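Local coordinates for protein serine--tRNA ligase, cytoplasmic (Candida albicans, PDB 3QO8) that attaches serine to tRNA(Ser) in two steps, activating the amino acid with ATP to Ser-AMP and then transferring it to the acceptor end of the tRNA, at residues Ile251-Pro263 / Asp375-Ile387. Numbering follows the deposited sequence. Where two conformers were deposited one is given.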
loop_
_atom_site.group_PDB
_atom_site.type_symbol
_atom_site.label_atom_id
_atom_site.label_comp_id
_atom_site.label_asym_id
_atom_site.label_seq_id
_atom_site.Cartn_x
_atom_site.Cartn_y
_atom_site.Cartn_z
ATOM N N ILE A 251 4.156 -1.320 14.159
ATOM C CA ILE A 251 3.532 -1.549 15.452
ATOM C C ILE A 251 4.593 -1.741 16.543
ATOM O O ILE A 251 4.395 -1.347 17.689
ATOM C CB ILE A 251 2.526 -2.729 15.392
ATOM C CG1 ILE A 251 1.379 -2.372 14.434
ATOM C CG2 ILE A 251 2.021 -3.074 16.807
ATOM C CD1 ILE A 251 0.308 -3.470 14.222
ATOM N N SER A 252 5.735 -2.330 16.195
ATOM C CA SER A 252 6.804 -2.468 17.181
ATOM C C SER A 252 7.292 -1.078 17.610
ATOM O O SER A 252 7.706 -0.881 18.750
ATOM C CB SER A 252 7.973 -3.316 16.651
ATOM O OG SER A 252 8.736 -2.604 15.686
ATOM N N ALA A 253 7.225 -0.109 16.698
ATOM C CA ALA A 253 7.676 1.249 17.013
ATOM C C ALA A 253 6.577 2.106 17.639
ATOM O O ALA A 253 6.826 3.244 18.021
ATOM C CB ALA A 253 8.216 1.931 15.771
ATOM N N TYR A 254 5.366 1.560 17.725
ATOM C CA TYR A 254 4.201 2.290 18.243
ATOM C C TYR A 254 4.479 2.885 19.630
ATOM O O TYR A 254 4.168 4.050 19.886
ATOM C CB TYR A 254 2.996 1.346 18.294
ATOM C CG TYR A 254 1.639 1.980 18.564
ATOM C CD1 TYR A 254 0.985 2.726 17.584
ATOM C CD2 TYR A 254 0.992 1.786 19.775
ATOM C CE1 TYR A 254 -0.268 3.278 17.811
ATOM C CE2 TYR A 254 -0.263 2.337 20.017
ATOM C CZ TYR A 254 -0.886 3.076 19.026
ATOM O OH TYR A 254 -2.119 3.626 19.268
ATOM N N HIS A 255 5.062 2.087 20.520
ATOM C CA HIS A 255 5.352 2.542 21.883
ATOM C C HIS A 255 6.815 2.927 22.090
ATOM O O HIS A 255 7.275 3.000 23.230
ATOM C CB HIS A 255 4.959 1.476 22.913
ATOM C CG HIS A 255 3.485 1.260 23.023
ATOM N ND1 HIS A 255 2.631 2.218 23.529
ATOM C CD2 HIS A 255 2.711 0.198 22.698
ATOM C CE1 HIS A 255 1.392 1.759 23.495
ATOM N NE2 HIS A 255 1.413 0.536 22.998
ATOM N N ALA A 256 7.547 3.166 21.003
ATOM C CA ALA A 256 8.936 3.615 21.115
ATOM C C ALA A 256 9.038 4.813 22.060
ATOM O O ALA A 256 8.217 5.741 21.989
ATOM C CB ALA A 256 9.494 4.000 19.748
ATOM N N GLY A 257 10.045 4.788 22.931
ATOM C CA GLY A 257 10.325 5.887 23.840
ATOM C C GLY A 257 9.302 6.034 24.944
ATOM O O GLY A 257 9.241 7.068 25.597
ATOM N N GLU A 258 8.486 5.004 25.149
ATOM C CA GLU A 258 7.475 5.042 26.200
ATOM C C GLU A 258 7.882 4.120 27.343
ATOM O O GLU A 258 8.856 3.383 27.235
ATOM C CB GLU A 258 6.083 4.700 25.648
ATOM C CG GLU A 258 5.583 5.747 24.650
ATOM C CD GLU A 258 4.254 5.377 24.001
ATOM O OE1 GLU A 258 3.465 4.624 24.607
ATOM O OE2 GLU A 258 4.002 5.849 22.880
ATOM N N TRP A 259 7.148 4.182 28.447
ATOM C CA TRP A 259 7.566 3.524 29.676
ATOM C C TRP A 259 6.345 2.930 30.344
ATOM O O TRP A 259 5.453 3.664 30.767
ATOM C CB TRP A 259 8.225 4.556 30.611
ATOM C CG TRP A 259 8.961 3.959 31.792
ATOM C CD1 TRP A 259 8.763 2.726 32.351
ATOM C CD2 TRP A 259 10.017 4.574 32.547
ATOM N NE1 TRP A 259 9.624 2.542 33.408
ATOM C CE2 TRP A 259 10.407 3.658 33.545
ATOM C CE3 TRP A 259 10.664 5.811 32.478
ATOM C CZ2 TRP A 259 11.418 3.942 34.468
ATOM C CZ3 TRP A 259 11.669 6.086 33.393
ATOM C CH2 TRP A 259 12.030 5.165 34.377
ATOM N N PHE A 260 6.290 1.603 30.418
ATOM C CA PHE A 260 5.235 0.936 31.157
ATOM C C PHE A 260 5.698 0.814 32.606
ATOM O O PHE A 260 6.266 -0.197 33.009
ATOM C CB PHE A 260 4.913 -0.425 30.524
ATOM C CG PHE A 260 4.356 -0.315 29.126
ATOM C CD1 PHE A 260 3.004 -0.085 28.921
ATOM C CD2 PHE A 260 5.190 -0.408 28.022
ATOM C CE1 PHE A 260 2.487 0.024 27.637
ATOM C CE2 PHE A 260 4.681 -0.298 26.736
ATOM C CZ PHE A 260 3.331 -0.084 26.545
ATOM N N GLU A 261 5.477 1.879 33.375
ATOM C CA GLU A 261 6.074 1.991 34.699
ATOM C C GLU A 261 5.298 1.230 35.772
ATOM O O GLU A 261 5.804 1.015 36.872
ATOM C CB GLU A 261 6.267 3.464 35.087
ATOM C CG GLU A 261 5.086 4.094 35.804
ATOM C CD GLU A 261 3.900 4.374 34.903
ATOM O OE1 GLU A 261 3.995 4.162 33.676
ATOM O OE2 GLU A 261 2.863 4.818 35.434
ATOM N N SER A 262 4.080 0.808 35.447
ATOM C CA SER A 262 3.311 -0.054 36.343
ATOM C C SER A 262 2.851 -1.275 35.562
ATOM O O SER A 262 1.672 -1.412 35.244
ATOM C CB SER A 262 2.107 0.687 36.920
ATOM O OG SER A 262 2.507 1.923 37.479
ATOM N N PRO A 263 3.796 -2.160 35.243
ATOM C CA PRO A 263 3.576 -3.253 34.289
ATOM C C PRO A 263 2.558 -4.289 34.766
ATOM O O PRO A 263 1.869 -4.876 33.930
ATOM C CB PRO A 263 4.965 -3.883 34.150
ATOM C CG PRO A 263 5.687 -3.498 35.415
ATOM C CD PRO A 263 5.173 -2.139 35.768
ATOM N N ASP A 375 13.802 -8.652 24.569
ATOM C CA ASP A 375 13.955 -7.189 24.579
ATOM C C ASP A 375 14.933 -6.659 23.537
ATOM O O ASP A 375 15.487 -5.579 23.704
ATOM C CB ASP A 375 14.381 -6.692 25.963
ATOM C CG ASP A 375 15.664 -7.358 26.456
ATOM O OD1 ASP A 375 16.423 -7.895 25.622
ATOM O OD2 ASP A 375 15.914 -7.335 27.679
ATOM N N TYR A 376 15.149 -7.419 22.470
ATOM C CA TYR A 376 16.105 -7.044 21.430
ATOM C C TYR A 376 15.640 -5.773 20.715
ATOM O O TYR A 376 16.428 -4.859 20.473
ATOM C CB TYR A 376 16.223 -8.193 20.429
ATOM C CG TYR A 376 17.379 -8.129 19.448
ATOM C CD1 TYR A 376 18.643 -8.586 19.807
ATOM C CD2 TYR A 376 17.198 -7.644 18.156
ATOM C CE1 TYR A 376 19.696 -8.554 18.913
ATOM C CE2 TYR A 376 18.244 -7.605 17.252
ATOM C CZ TYR A 376 19.492 -8.064 17.638
ATOM O OH TYR A 376 20.540 -8.052 16.749
ATOM N N GLN A 377 14.355 -5.716 20.377
ATOM C CA GLN A 377 13.816 -4.558 19.668
ATOM C C GLN A 377 13.479 -3.424 20.632
ATOM O O GLN A 377 13.739 -2.255 20.348
ATOM C CB GLN A 377 12.581 -4.950 18.856
ATOM C CG GLN A 377 12.875 -5.992 17.782
ATOM C CD GLN A 377 11.646 -6.805 17.428
ATOM O OE1 GLN A 377 10.929 -7.284 18.311
ATOM N NE2 GLN A 377 11.380 -6.944 16.135
ATOM N N SER A 378 12.913 -3.778 21.778
ATOM C CA SER A 378 12.501 -2.780 22.747
ATOM C C SER A 378 13.683 -2.006 23.326
ATOM O O SER A 378 13.543 -0.839 23.657
ATOM C CB SER A 378 11.679 -3.426 23.856
ATOM O OG SER A 378 12.378 -4.510 24.415
ATOM N N ARG A 379 14.848 -2.647 23.449
ATOM C CA ARG A 379 16.051 -1.919 23.852
ATOM C C ARG A 379 16.358 -0.850 22.810
ATOM O O ARG A 379 16.649 0.292 23.141
ATOM C CB ARG A 379 17.256 -2.868 24.032
ATOM C CG ARG A 379 18.558 -2.153 24.416
ATOM C CD ARG A 379 19.682 -3.148 24.817
ATOM N NE ARG A 379 19.368 -3.839 26.066
ATOM C CZ ARG A 379 18.826 -5.050 26.138
ATOM N NH1 ARG A 379 18.555 -5.737 25.030
ATOM N NH2 ARG A 379 18.560 -5.582 27.319
ATOM N N ASN A 380 16.271 -1.217 21.539
ATOM C CA ASN A 380 16.578 -0.267 20.474
ATOM C C ASN A 380 15.547 0.865 20.398
ATOM O O ASN A 380 15.892 2.021 20.152
ATOM C CB ASN A 380 16.699 -0.990 19.132
ATOM C CG ASN A 380 17.568 -0.243 18.146
ATOM O OD1 ASN A 380 18.339 0.637 18.524
ATOM N ND2 ASN A 380 17.453 -0.592 16.872
ATOM N N LEU A 381 14.289 0.525 20.647
ATOM C CA LEU A 381 13.184 1.483 20.565
ATOM C C LEU A 381 12.920 2.182 21.902
ATOM O O LEU A 381 12.042 3.044 22.000
ATOM C CB LEU A 381 11.932 0.752 20.084
ATOM C CG LEU A 381 12.027 0.275 18.631
ATOM C CD1 LEU A 381 11.054 -0.881 18.355
ATOM C CD2 LEU A 381 11.781 1.445 17.673
ATOM N N GLU A 382 13.688 1.802 22.919
ATOM C CA GLU A 382 13.552 2.359 24.266
ATOM C C GLU A 382 12.131 2.238 24.802
ATOM O O GLU A 382 11.480 3.242 25.115
ATOM C CB GLU A 382 14.021 3.820 24.308
ATOM C CG GLU A 382 15.479 4.016 23.915
ATOM C CD GLU A 382 16.457 3.514 24.964
ATOM O OE1 GLU A 382 16.020 3.173 26.083
ATOM O OE2 GLU A 382 17.671 3.467 24.672
ATOM N N ILE A 383 11.650 1.004 24.903
ATOM C CA ILE A 383 10.338 0.744 25.478
ATOM C C ILE A 383 10.526 0.117 26.853
ATOM O O ILE A 383 10.718 -1.091 26.985
ATOM C CB ILE A 383 9.484 -0.161 24.580
ATOM C CG1 ILE A 383 9.459 0.390 23.153
ATOM C CG2 ILE A 383 8.065 -0.295 25.153
ATOM C CD1 ILE A 383 8.708 -0.517 22.153
ATOM N N ARG A 384 10.492 0.957 27.883
ATOM C CA ARG A 384 10.881 0.528 29.218
ATOM C C ARG A 384 9.764 -0.172 29.981
ATOM O O ARG A 384 8.577 0.078 29.760
ATOM C CB ARG A 384 11.436 1.705 30.039
ATOM C CG ARG A 384 12.662 2.338 29.414
ATOM C CD ARG A 384 13.256 3.432 30.293
ATOM N NE ARG A 384 13.715 2.910 31.576
ATOM C CZ ARG A 384 14.494 3.583 32.419
ATOM N NH1 ARG A 384 14.912 4.808 32.106
ATOM N NH2 ARG A 384 14.855 3.032 33.571
ATOM N N CYS A 385 10.174 -1.046 30.889
ATOM C CA CYS A 385 9.256 -1.810 31.707
ATOM C C CYS A 385 9.627 -1.697 33.185
ATOM O O CYS A 385 10.732 -2.061 33.585
ATOM C CB CYS A 385 9.293 -3.279 31.291
ATOM S SG CYS A 385 8.095 -4.304 32.153
ATOM N N GLY A 386 8.694 -1.193 33.983
ATOM C CA GLY A 386 8.845 -1.133 35.426
ATOM C C GLY A 386 10.040 -0.352 35.949
ATOM O O GLY A 386 10.693 0.394 35.205
ATOM N N ILE A 387 10.299 -0.538 37.246
ATOM C CA ILE A 387 11.420 0.064 37.975
ATOM C C ILE A 387 11.991 1.317 37.324
ATOM O O ILE A 387 12.202 2.328 37.992
ATOM C CB ILE A 387 12.558 -0.961 38.223
ATOM C CG1 ILE A 387 13.635 -0.365 39.131
ATOM C CG2 ILE A 387 13.159 -1.435 36.905
ATOM C CD1 ILE A 387 14.766 -1.322 39.447
#
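W259 and R384 pair in register as neighbours on two short parallel strands, 259-260 and 384-385. Three backbone bonds join the strands: R384 N to E258 O, F260 N to R384 O (2.8 Å) and G386 N to F260 O, the last nearly straight at 174°. Upstream, G257 N donates to L381 O (2.8 Å), tying the loop after helix 248-252 to the end of helix 376-381, where E382 closes a Schellman motif with positive phi.

On one face of the ladder the R384 guanidinium lies flat over the six-membered ring of W259, CZ 3.8 Å from its centroid and the planes 13° apart. A bend at chi3 (62°) folds the arginine along the indole, while its CB makes a CH-pi contact over the five-membered ring. The indole is pinned at its edge as well, where W259 NE1 donates to G386 O (3.0 Å) from above the carbonyl plane.

On the opposite face, with F260 and C385, the contacts are apolar: the edge of the F260 ring at CE2 meets I383 CG2 (3.7 Å), and C385 SG touches P263 CB. Nearer the helices, L381 CD2 packs on the methyls of A253 and A256, and its CD1 reaches S252 O (3.4 Å).

R168 of the second subunit forms a salt bridge with E258. This two-stranded parallel ladder joins the loop after helix 248-252 to the strand that follows helix 376-381 within the class II synthetase catalytic core, beside the dimer interface.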